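Catalase (Corynebacterium glutamicum atcc 13032, PDB 4B7H) catalyses the breakdown of hydrogen peroxide to water and oxygen at its haem iron, and is inhibited by nitric oxide. Local coordinates at the interface of chains A and B. Coordinates in Å, arbitrary orientation; residue numbers count along the deposited sequence, not the author numbering. Chains: chain A/B, Catalase.

The interface of chains A and B. Residues chain A 12-13, 318, 321-322; chain B 386-387, 389.
B:Phe389 inserts its ring between A:Gly13 and the start of helix 319-324. Van der Waals contact with the ring makes up much of the patch, B:Phe389 alone burying 51 Å². The carbonyl O of A:Gly13 lies 3.9 Å above one face, displaced toward the rim. Beneath the opposite face, A:Asn318 CB approaches B:Phe389 CD1 at 3.5 Å, and the methyl A:Ala321 CB meets CD2 at 3.6 Å from further toward the rim. At the far end, the amide NE2 of A:Gln322 lies 3.5 Å from B:Phe389 CZ, its plane turned 57° from the ring. B:Phe389 CG sits between its own backbone N and carbonyl carbon (chi1 54°), which directs the ring into this slot.

A backbone hydrogen bond joins the two loops: B:Phe389 N donates to A:Gly13 O over 3.1 Å, nearly straight at the hydrogen (163°).

Water adds a polar link. Water 1 lies 3.2 Å from A:Asn318 ND2 and 2.9 Å from B:Gln386 OE1, bridging the two side-chain amides; the contact to B:Gln386 NE2 is strongly bent, a weaker alternative.

A:Asn318 OD1 caps the helix start by accepting from A:Ala321 N (2.9 Å), while A:Gln322 OE1 takes the N-H of A:Asn318, a capping-box-like arrangement that probably helps hold both side chains beside the ring.

The patch joins the loop after helix 7-11 and the start of helix 319-324 to a loop of chain B, and the two-fold repeats it within the tetramer.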
ATOM      1  N   ARG A  12       6.960 -24.899   5.368  1.00  9.22           N
ATOM      2  CA  ARG A  12       7.691 -23.757   4.794  1.00 10.09           C
ATOM      3  C   ARG A  12       7.455 -22.479   5.592  1.00  9.83           C
ATOM      4  O   ARG A  12       6.306 -22.088   5.820  1.00 10.36           O
ATOM      5  CB  ARG A  12       7.257 -23.481   3.351  1.00  9.62           C
ATOM      6  CG  ARG A  12       7.539 -24.552   2.315  1.00  9.80           C
ATOM      7  CD  ARG A  12       6.698 -24.227   1.075  1.00 10.59           C
ATOM      8  NE  ARG A  12       6.994 -25.072  -0.075  1.00 11.22           N
ATOM      9  CZ  ARG A  12       6.415 -24.927  -1.262  1.00 11.91           C
ATOM     10  NH1 ARG A  12       5.502 -23.984  -1.440  1.00 11.13           N
ATOM     11  NH2 ARG A  12       6.743 -25.726  -2.264  1.00 13.58           N
ATOM     12  N   GLY A  13       8.534 -21.815   5.999  1.00 10.33           N
ATOM     13  CA  GLY A  13       8.430 -20.519   6.656  1.00 11.25           C
ATOM     14  C   GLY A  13       8.247 -20.550   8.164  1.00 11.04           C
ATOM     15  O   GLY A  13       8.239 -19.503   8.811  1.00 10.39           O
ATOM     16  N   ASN A 318      -0.325 -22.172  10.798  1.00  8.36           N
ATOM     17  CA  ASN A 318      -0.646 -20.796  11.168  1.00  8.21           C
ATOM     18  C   ASN A 318      -1.738 -20.309  10.222  1.00  7.57           C
ATOM     19  O   ASN A 318      -1.531 -20.254   9.006  1.00  8.06           O
ATOM     20  CB  ASN A 318       0.605 -19.896  11.106  1.00  8.66           C
ATOM     21  CG  ASN A 318       0.310 -18.440  11.457  1.00  8.86           C
ATOM     22  OD1 ASN A 318      -0.456 -17.770  10.764  1.00  8.58           O
ATOM     23  ND2 ASN A 318       0.937 -17.936  12.521  1.00  8.91           N
ATOM     24  N   ALA A 321      -1.096 -16.973   8.100  1.00  7.62           N
ATOM     25  CA  ALA A 321      -0.014 -17.087   7.128  1.00  7.52           C
ATOM     26  C   ALA A 321      -0.347 -18.024   5.975  1.00  7.33           C
ATOM     27  O   ALA A 321       0.115 -17.803   4.853  1.00  7.89           O
ATOM     28  CB  ALA A 321       1.279 -17.523   7.801  1.00  9.35           C
ATOM     29  N   GLN A 322      -1.129 -19.067   6.254  1.00  7.44           N
ATOM     30  CA  GLN A 322      -1.352 -20.151   5.294  1.00  7.68           C
ATOM     31  C   GLN A 322      -2.754 -20.219   4.698  1.00  7.50           C
ATOM     32  O   GLN A 322      -2.935 -20.816   3.636  1.00  9.58           O
ATOM     33  CB  GLN A 322      -0.984 -21.492   5.933  1.00  8.83           C
ATOM     34  CG  GLN A 322       0.488 -21.564   6.286  1.00  9.06           C
ATOM     35  CD  GLN A 322       0.835 -22.812   7.055  1.00  8.83           C
ATOM     36  OE1 GLN A 322       0.109 -23.216   7.960  1.00 10.24           O
ATOM     37  NE2 GLN A 322       1.952 -23.426   6.704  1.00  9.38           N
TER
ATOM     38  N   GLN B 386       3.356 -11.827   5.174  1.00  7.02           N
ATOM     39  CA  GLN B 386       4.015 -12.571   6.243  1.00  7.88           C
ATOM     40  C   GLN B 386       4.614 -13.862   5.682  1.00  9.35           C
ATOM     41  O   GLN B 386       3.884 -14.802   5.350  1.00 10.39           O
ATOM     42  CB  GLN B 386       3.049 -12.886   7.397  1.00  8.38           C
ATOM     43  CG  GLN B 386       3.770 -13.620   8.530  1.00  8.54           C
ATOM     44  CD  GLN B 386       2.899 -14.015   9.710  1.00  8.97           C
ATOM     45  OE1 GLN B 386       1.672 -13.973   9.650  1.00 10.96           O
ATOM     46  NE2 GLN B 386       3.552 -14.428  10.803  1.00 10.92           N
ATOM     47  N   TYR B 387       5.939 -13.893   5.561  1.00 11.04           N
ATOM     48  CA  TYR B 387       6.601 -15.111   5.081  0.51 10.07           C
ATOM     49  C   TYR B 387       6.965 -16.008   6.240  1.00 11.54           C
ATOM     50  O   TYR B 387       6.778 -17.226   6.154  1.00 18.69           O
ATOM     51  CB  TYR B 387       7.860 -14.787   4.286  0.51 10.12           C
ATOM     52  CG  TYR B 387       8.562 -15.966   3.622  0.51  7.94           C
ATOM     53  CD1 TYR B 387       9.095 -17.024   4.366  0.51  8.32           C
ATOM     54  CD2 TYR B 387       8.738 -15.995   2.245  0.51  7.28           C
ATOM     55  CE1 TYR B 387       9.744 -18.070   3.760  0.51  7.28           C
ATOM     56  CE2 TYR B 387       9.407 -17.040   1.632  0.51  7.10           C
ATOM     57  CZ  TYR B 387       9.900 -18.065   2.383  0.51  8.48           C
ATOM     58  OH  TYR B 387      10.547 -19.095   1.742  0.51 11.72           O
ATOM     59  N   PHE B 389       6.580 -17.309  10.185  1.00  8.59           N
ATOM     60  CA  PHE B 389       5.631 -17.385  11.295  1.00  7.96           C
ATOM     61  C   PHE B 389       6.160 -18.301  12.393  1.00  8.33           C
ATOM     62  O   PHE B 389       7.006 -19.168  12.144  1.00  9.21           O
ATOM     63  CB  PHE B 389       4.230 -17.840  10.827  1.00  8.98           C
ATOM     64  CG  PHE B 389       4.227 -19.138  10.052  1.00  8.04           C
ATOM     65  CD1 PHE B 389       4.085 -20.362  10.705  1.00  8.58           C
ATOM     66  CD2 PHE B 389       4.366 -19.135   8.671  1.00  8.26           C
ATOM     67  CE1 PHE B 389       4.081 -21.548   9.989  1.00  9.59           C
ATOM     68  CE2 PHE B 389       4.371 -20.325   7.952  1.00  8.97           C
ATOM     69  CZ  PHE B 389       4.229 -21.531   8.612  1.00 10.24           C
TER
HETATM   70  O   HOH W   1       0.788 -14.751  12.249  1.00  9.80           O